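Local atomic coordinates of alginate lyase, family PL7 (Zobellia galactanivorans, PDB entry 4BE3), a protein that cleaves alginate, probably by beta-elimination as an exolytic lyase of polysaccharide lyase family 7. Residues Phe49-Ser54 with Ser294-Trp299; Arg59-Thr64 with Gly259-Thr264; Ser102-Val107 with Lys122-Lys127. One frame throughout, in Å; residues are numbered along the deposited sequence.

The three contacts form a nested set inside one beta-sandwich of the concanavalin-like, jelly-roll type. Starting from the N terminus, Phe49-Ser54 is met first and pairs with Ser294-Trp299, about 240 residues later and almost at the end of the chain; contact 1 thus closes the widest loop, within the seven-stranded sheet. Arg59-Thr64 follows and pairs with Gly259-Thr264, so contact 2 lies inside that loop. Innermost is contact 3, the hairpin of Ser102-Val107 with Lys122-Lys127. Strands 104-112 and 260-262 are neighbours in the second sheet, which links contacts 2 and 3, while Val105 and Val107 pack on Ala296 and Val298 of contact 1, sheet against sheet.

Contact 1: Phe49-Ser54 with Ser294-Trp299; sequences FKTPNS and SYAEVW
Lys50 lies across the strand pair toward Tyr295 and Glu297, and its path illustrates how an extended side chain can serve an aromatic ring and a carboxylate together. CB leaves the strand on the face shared with Glu297, at the limit of contact with Ala296 O. Lys50 CG, anti to the backbone N (chi1 -177°), passes 3.8 Å from Ala296 O. CD comes equally near Glu297 OE1, and Lys50 CE then rests over a face of the Tyr295 ring, 4.0 Å from its centroid, as a CH-pi contact. Beyond it NZ remains above the same face in a cation-pi arrangement, 23° off the ring normal. The ammonium does not reach the carboxylate directly: Lys50 NZ and Glu297 OE1 are 4.1 Å apart, and a water accepts from Lys50 NZ at 2.6 Å and donates to Glu297 OE1. The other carboxylate oxygen, Glu297 OE2, takes the indole N-H of Trp299 NE1 at 2.7 Å through its anti lone pair, close to the ring plane.

Beneath these side chains the strands run antiparallel. Phe49 and Val298 exchange two backbone hydrogen bonds, as do Thr51 and Ala296; their side chains occupy the face opposite Lys50 and Glu297, where Val298 and Ala296 meet Ala260 and Asn262 of strand 260-262. Past the last of these pairs, Asn53 N still donates to Ser294 O at 2.9 Å, from above the carbonyl plane. The amide of Asn53 lies against the Ser294 backbone, while its OD1 accepts from Asn262 ND2.

With one oxygen gripped by indole and the other by water, rotation of the Glu297 carboxylate is restrained. Its probable negative charge would partly balance the Lys50 ammonium, which also lies against Tyr290 in a second cation-pi contact, so water and aromatic faces stand in for a direct salt bridge.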
loop_
_atom_site.group_PDB
_atom_site.type_symbol
_atom_site.label_atom_id
_atom_site.label_comp_id
_atom_site.label_asym_id
_atom_site.label_seq_id
_atom_site.Cartn_x
_atom_site.Cartn_y
_atom_site.Cartn_z
ATOM N N PHE A 49 -17.758 -9.256 17.182
ATOM C CA PHE A 49 -18.177 -7.956 16.895
ATOM C C PHE A 49 -19.722 -7.996 17.048
ATOM O O PHE A 49 -20.389 -8.890 16.377
ATOM C CB PHE A 49 -17.926 -7.650 15.398
ATOM C CG PHE A 49 -16.418 -7.599 15.075
ATOM C CD1 PHE A 49 -15.717 -8.780 14.847
ATOM C CD2 PHE A 49 -15.765 -6.344 15.018
ATOM C CE1 PHE A 49 -14.285 -8.756 14.621
ATOM C CE2 PHE A 49 -14.381 -6.289 14.737
ATOM C CZ PHE A 49 -13.675 -7.494 14.510
ATOM N N LYS A 50 -20.254 -7.115 17.883
ATOM C CA LYS A 50 -21.693 -7.193 18.154
ATOM C C LYS A 50 -22.191 -5.770 17.995
ATOM O O LYS A 50 -21.495 -4.784 18.385
ATOM C CB LYS A 50 -21.866 -7.726 19.525
ATOM C CG LYS A 50 -23.407 -7.924 19.889
ATOM C CD LYS A 50 -23.513 -8.372 21.364
ATOM C CE LYS A 50 -25.000 -8.715 21.596
ATOM N NZ LYS A 50 -25.173 -9.363 22.936
ATOM N N THR A 51 -23.344 -5.613 17.343
ATOM C CA THR A 51 -23.853 -4.253 17.162
ATOM C C THR A 51 -25.404 -4.275 17.094
ATOM O O THR A 51 -25.972 -5.179 16.483
ATOM C CB THR A 51 -23.272 -3.647 15.854
ATOM O OG1 THR A 51 -23.776 -2.336 15.627
ATOM C CG2 THR A 51 -23.683 -4.499 14.567
ATOM N N PRO A 52 -26.037 -3.241 17.592
ATOM C CA PRO A 52 -27.529 -3.301 17.527
ATOM C C PRO A 52 -27.995 -2.832 16.157
ATOM O O PRO A 52 -27.179 -2.359 15.322
ATOM C CB PRO A 52 -27.910 -2.212 18.629
ATOM C CG PRO A 52 -26.783 -1.162 18.444
ATOM C CD PRO A 52 -25.568 -2.032 18.298
ATOM N N ASN A 53 -29.326 -2.922 15.929
ATOM C CA ASN A 53 -29.851 -2.419 14.700
ATOM C C ASN A 53 -29.825 -0.872 14.605
ATOM O O ASN A 53 -29.677 -0.307 13.539
ATOM C CB ASN A 53 -31.392 -2.860 14.702
ATOM C CG ASN A 53 -31.605 -4.352 14.360
ATOM O OD1 ASN A 53 -30.660 -5.114 14.071
ATOM N ND2 ASN A 53 -32.940 -4.770 14.416
ATOM N N SER A 54 -29.930 -0.206 15.795
ATOM C CA SER A 54 -29.894 1.218 15.772
ATOM C C SER A 54 -29.002 1.702 16.954
ATOM O O SER A 54 -29.381 1.566 18.113
ATOM C CB SER A 54 -31.364 1.747 15.841
ATOM O OG SER A 54 -31.313 3.136 16.046
ATOM N N SER A 294 -32.599 -7.648 18.320
ATOM C CA SER A 294 -32.464 -6.578 17.357
ATOM C C SER A 294 -30.958 -6.205 17.274
ATOM O O SER A 294 -30.527 -5.050 17.535
ATOM C CB SER A 294 -33.300 -5.399 17.812
ATOM O OG SER A 294 -34.648 -5.635 17.524
ATOM N N TYR A 295 -30.183 -7.181 16.785
ATOM C CA TYR A 295 -28.741 -6.932 16.636
ATOM C C TYR A 295 -28.111 -7.978 15.765
ATOM O O TYR A 295 -28.746 -9.013 15.388
ATOM C CB TYR A 295 -28.057 -7.018 18.042
ATOM C CG TYR A 295 -28.116 -8.389 18.669
ATOM C CD1 TYR A 295 -29.211 -8.799 19.396
ATOM C CD2 TYR A 295 -27.024 -9.270 18.552
ATOM C CE1 TYR A 295 -29.274 -10.048 20.023
ATOM C CE2 TYR A 295 -27.081 -10.566 19.164
ATOM C CZ TYR A 295 -28.193 -10.912 19.891
ATOM O OH TYR A 295 -28.227 -12.156 20.516
ATOM N N ALA A 296 -26.814 -7.709 15.395
ATOM C CA ALA A 296 -26.120 -8.708 14.660
ATOM C C ALA A 296 -24.839 -9.002 15.440
ATOM O O ALA A 296 -24.351 -8.145 16.172
ATOM C CB ALA A 296 -25.707 -8.074 13.285
ATOM N N GLU A 297 -24.314 -10.194 15.269
ATOM C CA GLU A 297 -23.156 -10.566 16.015
ATOM C C GLU A 297 -22.328 -11.572 15.216
ATOM O O GLU A 297 -22.871 -12.563 14.681
ATOM C CB GLU A 297 -23.653 -11.278 17.321
ATOM C CG GLU A 297 -22.389 -11.738 18.187
ATOM C CD GLU A 297 -22.813 -12.340 19.515
ATOM O OE1 GLU A 297 -23.933 -11.945 20.004
ATOM O OE2 GLU A 297 -22.090 -13.201 20.113
ATOM N N VAL A 298 -21.041 -11.314 15.041
ATOM C CA VAL A 298 -20.260 -12.112 14.067
ATOM C C VAL A 298 -18.910 -12.397 14.845
ATOM O O VAL A 298 -18.386 -11.441 15.474
ATOM C CB VAL A 298 -19.892 -11.247 12.866
ATOM C CG1 VAL A 298 -19.086 -12.091 11.829
ATOM C CG2 VAL A 298 -21.213 -10.726 12.109
ATOM N N TRP A 299 -18.439 -13.637 14.761
ATOM C CA TRP A 299 -17.214 -14.015 15.474
ATOM C C TRP A 299 -16.159 -14.356 14.512
ATOM O O TRP A 299 -16.416 -15.040 13.531
ATOM C CB TRP A 299 -17.507 -15.246 16.280
ATOM C CG TRP A 299 -18.410 -15.071 17.443
ATOM C CD1 TRP A 299 -19.313 -14.003 17.781
ATOM C CD2 TRP A 299 -18.563 -16.031 18.483
ATOM N NE1 TRP A 299 -19.961 -14.308 18.957
ATOM C CE2 TRP A 299 -19.561 -15.517 19.405
ATOM C CE3 TRP A 299 -17.978 -17.303 18.722
ATOM C CZ2 TRP A 299 -19.950 -16.230 20.577
ATOM C CZ3 TRP A 299 -18.377 -18.012 19.904
ATOM C CH2 TRP A 299 -19.368 -17.503 20.766
HETATM O O HOH W 1 -24.531 -11.904 22.588
#

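Contact 2: Arg59-Thr64 with Gly259-Thr264; sequences RTSSNT and GAYNQT. With SRT (S,R meso-tartaric acid), chain C.
Ser61 OG and Tyr261 OH meet at 2.9 Å in a hydrogen bond that either hydroxyl could donate, and the same serine oxygen also accepts from Asn63 N. That second bond, nearly straight at 170°, makes an ST turn, so one hydroxyl both shapes its own loop and ties it to the tyrosine. OG stands anti to the backbone N (chi1 -170°), which places it at the edge of the Tyr261 ring, near the ring plane. Asn63 CB packs obliquely against Tyr261 CE1 at 3.5 Å and lies 3.1 Å from Asn262 O.

Where the loop runs into strand 65-70, Asn262 N donates to Thr64 O at 2.9 Å, the one direct backbone bond between the segments. Water completes the seam: one molecule accepts from Asn63 ND2 and donates to Gln263 O, and another joins Thr64 N to Thr264 O. Asn63 OD1 turns instead to Asn265 ND2. In the opposite segment Asn262 OD1 accepts from Thr264 N, an Asx turn that bends the chain as it leaves strand 260-262.

At the far end of the loop, Thr60 OG1 approaches O1 of the bound meso-tartaric acid as a donor; at 2.5 Å the bond is unusually short, its exact geometry doubtful. Tyr255 and Lys257 grip the same ligand, so the loop helps wall a pocket on the jelly-roll sheet containing strands 65-70, 254-258 and 260-262.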
loop_
_atom_site.group_PDB
_atom_site.type_symbol
_atom_site.label_atom_id
_atom_site.label_comp_id
_atom_site.label_asym_id
_atom_site.label_seq_id
_atom_site.Cartn_x
_atom_site.Cartn_y
_atom_site.Cartn_z
ATOM N N ARG A 59 -20.974 8.991 9.817
ATOM C CA ARG A 59 -21.571 10.075 8.999
ATOM C C ARG A 59 -21.999 9.540 7.596
ATOM O O ARG A 59 -22.938 10.005 7.037
ATOM C CB ARG A 59 -20.533 11.242 8.898
ATOM C CG ARG A 59 -21.016 12.550 8.217
ATOM C CD ARG A 59 -22.292 13.215 8.800
ATOM N NE ARG A 59 -22.118 13.950 10.073
ATOM C CZ ARG A 59 -20.953 14.179 10.688
ATOM N NH1 ARG A 59 -19.808 13.760 10.170
ATOM N NH2 ARG A 59 -20.927 14.850 11.832
ATOM N N THR A 60 -21.295 8.536 7.072
ATOM C CA THR A 60 -21.468 7.997 5.711
ATOM C C THR A 60 -22.656 6.972 5.609
ATOM O O THR A 60 -22.964 6.449 4.509
ATOM C CB THR A 60 -20.180 7.224 5.331
ATOM O OG1 THR A 60 -19.817 6.249 6.380
ATOM C CG2 THR A 60 -18.987 8.211 5.035
ATOM N N SER A 61 -23.309 6.647 6.725
ATOM C CA SER A 61 -24.283 5.523 6.714
ATOM C C SER A 61 -25.503 5.651 7.612
ATOM O O SER A 61 -25.427 6.205 8.718
ATOM C CB SER A 61 -23.595 4.138 7.037
ATOM O OG SER A 61 -24.576 3.107 6.761
ATOM N N SER A 62 -26.619 5.055 7.180
ATOM C CA SER A 62 -27.783 4.885 8.121
ATOM C C SER A 62 -27.674 3.628 8.994
ATOM O O SER A 62 -28.521 3.400 9.835
ATOM C CB SER A 62 -29.029 4.624 7.265
ATOM O OG SER A 62 -29.367 5.812 6.644
ATOM N N ASN A 63 -26.697 2.759 8.717
ATOM C CA ASN A 63 -26.645 1.468 9.400
ATOM C C ASN A 63 -25.547 1.524 10.482
ATOM O O ASN A 63 -24.490 2.261 10.269
ATOM C CB ASN A 63 -26.270 0.385 8.378
ATOM C CG ASN A 63 -27.500 -0.035 7.561
ATOM O OD1 ASN A 63 -28.564 -0.119 8.124
ATOM N ND2 ASN A 63 -27.329 -0.364 6.261
ATOM N N THR A 64 -25.758 0.792 11.575
ATOM C CA THR A 64 -24.857 0.793 12.698
ATOM C C THR A 64 -23.850 -0.316 12.516
ATOM O O THR A 64 -24.126 -1.370 11.806
ATOM C CB THR A 64 -25.723 0.484 13.925
ATOM O OG1 THR A 64 -26.677 1.607 14.023
ATOM C CG2 THR A 64 -24.847 0.427 15.205
ATOM N N GLY A 259 -15.869 -7.027 10.147
ATOM C CA GLY A 259 -16.503 -7.038 11.483
ATOM C C GLY A 259 -18.023 -7.317 11.302
ATOM O O GLY A 259 -18.357 -8.269 10.549
ATOM N N ALA A 260 -18.867 -6.520 11.998
ATOM C CA ALA A 260 -20.329 -6.667 11.892
ATOM C C ALA A 260 -20.917 -5.316 11.514
ATOM O O ALA A 260 -21.104 -4.454 12.375
ATOM C CB ALA A 260 -20.876 -7.162 13.213
ATOM N N TYR A 261 -21.261 -5.151 10.232
ATOM C CA TYR A 261 -21.857 -3.878 9.773
ATOM C C TYR A 261 -23.309 -4.292 9.550
ATOM O O TYR A 261 -23.626 -4.995 8.551
ATOM C CB TYR A 261 -21.148 -3.547 8.444
ATOM C CG TYR A 261 -21.716 -2.319 7.714
ATOM C CD1 TYR A 261 -22.487 -1.345 8.383
ATOM C CD2 TYR A 261 -21.374 -2.150 6.339
ATOM C CE1 TYR A 261 -22.889 -0.182 7.662
ATOM C CE2 TYR A 261 -21.791 -1.012 5.660
ATOM C CZ TYR A 261 -22.513 -0.079 6.310
ATOM O OH TYR A 261 -22.899 1.039 5.584
ATOM N N ASN A 262 -24.144 -3.892 10.463
ATOM C CA ASN A 262 -25.570 -4.401 10.518
ATOM C C ASN A 262 -26.335 -3.783 9.405
ATOM O O ASN A 262 -26.367 -2.581 9.347
ATOM C CB ASN A 262 -26.148 -3.974 11.819
ATOM C CG ASN A 262 -27.426 -4.795 12.163
ATOM O OD1 ASN A 262 -27.931 -5.503 11.274
ATOM N ND2 ASN A 262 -27.865 -4.723 13.388
ATOM N N GLN A 263 -26.995 -4.571 8.510
ATOM C CA GLN A 263 -27.752 -3.851 7.496
ATOM C C GLN A 263 -29.234 -3.846 7.889
ATOM O O GLN A 263 -30.033 -3.323 7.115
ATOM C CB GLN A 263 -27.743 -4.689 6.214
ATOM C CG GLN A 263 -26.275 -4.990 5.795
ATOM C CD GLN A 263 -25.552 -3.708 5.400
ATOM O OE1 GLN A 263 -24.581 -3.254 6.166
ATOM N NE2 GLN A 263 -25.887 -3.117 4.319
ATOM N N THR A 264 -29.561 -4.282 9.093
ATOM C CA THR A 264 -30.988 -4.100 9.473
ATOM C C THR A 264 -31.096 -2.862 10.408
ATOM O O THR A 264 -30.444 -2.756 11.434
ATOM C CB THR A 264 -31.433 -5.361 10.310
ATOM O OG1 THR A 264 -31.328 -6.529 9.510
ATOM C CG2 THR A 264 -33.006 -5.214 10.592
HETATM O O1 SRT C . -18.112 4.509 5.901
HETATM O O11 SRT C . -16.979 2.504 6.001
HETATM C C1 SRT C . -17.242 3.685 6.299
HETATM C C2 SRT C . -16.328 3.971 7.441
HETATM O O2 SRT C . -14.927 3.650 7.299
HETATM C C3 SRT C . -16.888 4.745 8.607
HETATM O O3 SRT C . -17.355 3.588 9.158
HETATM C C4 SRT C . -15.985 5.543 9.435
HETATM O O4 SRT C . -15.645 5.178 10.555
HETATM O O41 SRT C . -15.426 6.528 8.956
HETATM O O HOH W 2 -29.664 -1.448 5.084
HETATM O O HOH W 3 -28.093 -0.882 11.255
#

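Contact 3: Ser102-Val107 with Lys122-Lys127; sequences SYSVVV and KIFYKK
Val106 and Phe124 face each other across a beta hairpin, strands 104-112 and 121-126, in the larger sheet of the jelly-roll sandwich. Backbone hydrogen bonds come first. Val105 and Tyr125 form a hydrogen-bonded antiparallel pair, each N donating to the partner's O at 2.9 Å. Val107 N donates to Ile123 O on one side of this pair and Lys127 N to Tyr103 O on the other, the latter tilted 28° from the carbonyl plane. Between these bonds, CA-H...O contacts such as Val106 CA to Ile123 O, at 3.1 Å, fill the non-hydrogen-bonded positions. The axes of strands 104-107 and 122-126 make 144°, an antiparallel pair with marked twist.

Apolar contacts divide between the two faces. Val105 CG1 approaches Tyr125 CB on the side turned to the other sheet, where Val105 and Tyr125 both reach Val88 of strand 80-90. Nearby, Val107 CG2 touches Ile123 CG2 at 3.7 Å, the two side chains crossing at about a right angle. Phe124 lies on the opposite face and stacks with Phe137 of the adjoining strand.

Lys126 contributes mostly through its aliphatic part, extending past Ser102 with Lys126 CE 3.3 Å from Ser102 O, and NZ goes on to Ala100 O. A polar atom at a ring edge is Ser104 OG, which is bonded to Ala101 O and lies 3.5 Å from Phe124 CD2.

The CH-pi contact is sharply centred. With CG2 anti to its own carbonyl carbon, Val106 sets this methyl over the middle of the Phe124 ring, 3.5 Å from the centroid and 5° off the normal.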
loop_
_atom_site.group_PDB
_atom_site.type_symbol
_atom_site.label_atom_id
_atom_site.label_comp_id
_atom_site.label_asym_id
_atom_site.label_seq_id
_atom_site.Cartn_x
_atom_site.Cartn_y
_atom_site.Cartn_z
ATOM N N SER A 102 -33.001 -6.650 4.708
ATOM C CA SER A 102 -33.365 -7.094 6.052
ATOM C C SER A 102 -32.656 -8.418 6.456
ATOM O O SER A 102 -32.402 -9.270 5.631
ATOM C CB SER A 102 -34.908 -7.448 6.098
ATOM O OG SER A 102 -35.589 -6.179 5.973
ATOM N N TYR A 103 -32.419 -8.560 7.747
ATOM C CA TYR A 103 -31.925 -9.771 8.375
ATOM C C TYR A 103 -30.505 -10.085 7.895
ATOM O O TYR A 103 -30.117 -11.249 7.943
ATOM C CB TYR A 103 -32.797 -11.009 8.020
ATOM C CG TYR A 103 -34.317 -10.700 8.048
ATOM C CD1 TYR A 103 -34.957 -10.235 9.195
ATOM C CD2 TYR A 103 -35.020 -10.920 6.851
ATOM C CE1 TYR A 103 -36.364 -9.992 9.105
ATOM C CE2 TYR A 103 -36.408 -10.734 6.807
ATOM C CZ TYR A 103 -36.997 -10.217 7.885
ATOM O OH TYR A 103 -38.409 -10.026 7.746
ATOM N N SER A 104 -29.762 -9.035 7.576
ATOM C CA SER A 104 -28.396 -9.376 7.058
ATOM C C SER A 104 -27.315 -8.545 7.805
ATOM O O SER A 104 -27.580 -7.529 8.485
ATOM C CB SER A 104 -28.306 -8.983 5.559
ATOM O OG SER A 104 -28.321 -7.603 5.177
ATOM N N VAL A 105 -26.114 -8.952 7.556
ATOM C CA VAL A 105 -24.929 -8.262 8.222
ATOM C C VAL A 105 -23.786 -8.357 7.227
ATOM O O VAL A 105 -23.621 -9.389 6.533
ATOM C CB VAL A 105 -24.574 -8.939 9.578
ATOM C CG1 VAL A 105 -24.240 -10.434 9.457
ATOM C CG2 VAL A 105 -23.346 -8.245 10.218
ATOM N N VAL A 106 -23.022 -7.260 7.061
ATOM C CA VAL A 106 -21.843 -7.351 6.123
ATOM C C VAL A 106 -20.641 -7.660 7.034
ATOM O O VAL A 106 -20.413 -7.018 8.078
ATOM C CB VAL A 106 -21.750 -5.907 5.503
ATOM C CG1 VAL A 106 -20.365 -5.734 4.768
ATOM C CG2 VAL A 106 -22.846 -5.898 4.352
ATOM N N VAL A 107 -19.862 -8.630 6.549
ATOM C CA VAL A 107 -18.795 -9.267 7.308
ATOM C C VAL A 107 -17.394 -8.983 6.682
ATOM O O VAL A 107 -16.389 -9.361 7.304
ATOM C CB VAL A 107 -18.961 -10.775 7.438
ATOM C CG1 VAL A 107 -20.258 -11.001 8.215
ATOM C CG2 VAL A 107 -19.031 -11.479 6.061
ATOM N N LYS A 122 -19.106 -5.770 -0.798
ATOM C CA LYS A 122 -19.560 -5.919 0.570
ATOM C C LYS A 122 -20.002 -7.439 0.592
ATOM O O LYS A 122 -20.721 -7.886 -0.358
ATOM C CB LYS A 122 -20.834 -5.107 0.880
ATOM C CG LYS A 122 -20.417 -3.627 1.055
ATOM C CD LYS A 122 -21.657 -2.801 1.602
ATOM C CE LYS A 122 -22.784 -2.729 0.537
ATOM N NZ LYS A 122 -22.513 -2.123 -0.821
ATOM N N ILE A 123 -19.495 -8.177 1.541
ATOM C CA ILE A 123 -19.900 -9.635 1.671
ATOM C C ILE A 123 -20.949 -9.621 2.793
ATOM O O ILE A 123 -20.727 -9.183 3.939
ATOM C CB ILE A 123 -18.691 -10.483 2.080
ATOM C CG1 ILE A 123 -17.615 -10.364 0.951
ATOM C CG2 ILE A 123 -19.099 -11.907 2.356
ATOM C CD1 ILE A 123 -16.258 -11.076 1.459
ATOM N N PHE A 124 -22.100 -10.278 2.452
ATOM C CA PHE A 124 -23.239 -10.330 3.406
ATOM C C PHE A 124 -23.486 -11.760 3.867
ATOM O O PHE A 124 -23.290 -12.712 3.082
ATOM C CB PHE A 124 -24.515 -9.983 2.589
ATOM C CG PHE A 124 -24.663 -8.536 2.210
ATOM C CD1 PHE A 124 -23.895 -7.929 1.166
ATOM C CD2 PHE A 124 -25.702 -7.786 2.881
ATOM C CE1 PHE A 124 -24.104 -6.592 0.794
ATOM C CE2 PHE A 124 -25.921 -6.472 2.427
ATOM C CZ PHE A 124 -25.150 -5.869 1.465
ATOM N N TYR A 125 -24.098 -11.847 5.053
ATOM C CA TYR A 125 -24.720 -13.123 5.492
ATOM C C TYR A 125 -26.164 -12.623 5.811
ATOM O O TYR A 125 -26.347 -11.645 6.538
ATOM C CB TYR A 125 -24.016 -13.657 6.761
ATOM C CG TYR A 125 -24.839 -14.806 7.354
ATOM C CD1 TYR A 125 -25.927 -14.578 8.220
ATOM C CD2 TYR A 125 -24.527 -16.114 6.988
ATOM C CE1 TYR A 125 -26.633 -15.659 8.720
ATOM C CE2 TYR A 125 -25.192 -17.235 7.535
ATOM C CZ TYR A 125 -26.273 -16.946 8.347
ATOM O OH TYR A 125 -27.026 -18.045 8.807
ATOM N N LYS A 126 -27.175 -13.327 5.226
ATOM C CA LYS A 126 -28.581 -12.940 5.473
ATOM C C LYS A 126 -29.381 -14.222 5.857
ATOM O O LYS A 126 -29.224 -15.286 5.190
ATOM C CB LYS A 126 -29.075 -12.373 4.181
ATOM C CG LYS A 126 -30.648 -12.023 4.293
ATOM C CD LYS A 126 -31.008 -11.317 2.975
ATOM C CE LYS A 126 -32.588 -11.197 2.938
ATOM N NZ LYS A 126 -32.981 -10.498 1.635
ATOM N N LYS A 127 -30.213 -14.113 6.902
ATOM C CA LYS A 127 -30.962 -15.344 7.273
ATOM C C LYS A 127 -32.341 -14.851 7.720
ATOM O O LYS A 127 -32.476 -14.061 8.612
ATOM C CB LYS A 127 -30.245 -16.142 8.391
ATOM C CG LYS A 127 -31.003 -17.498 8.650
ATOM C CD LYS A 127 -30.516 -18.197 9.900
ATOM C CE LYS A 127 -31.033 -17.543 11.149
ATOM N NZ LYS A 127 -32.590 -17.542 11.240
#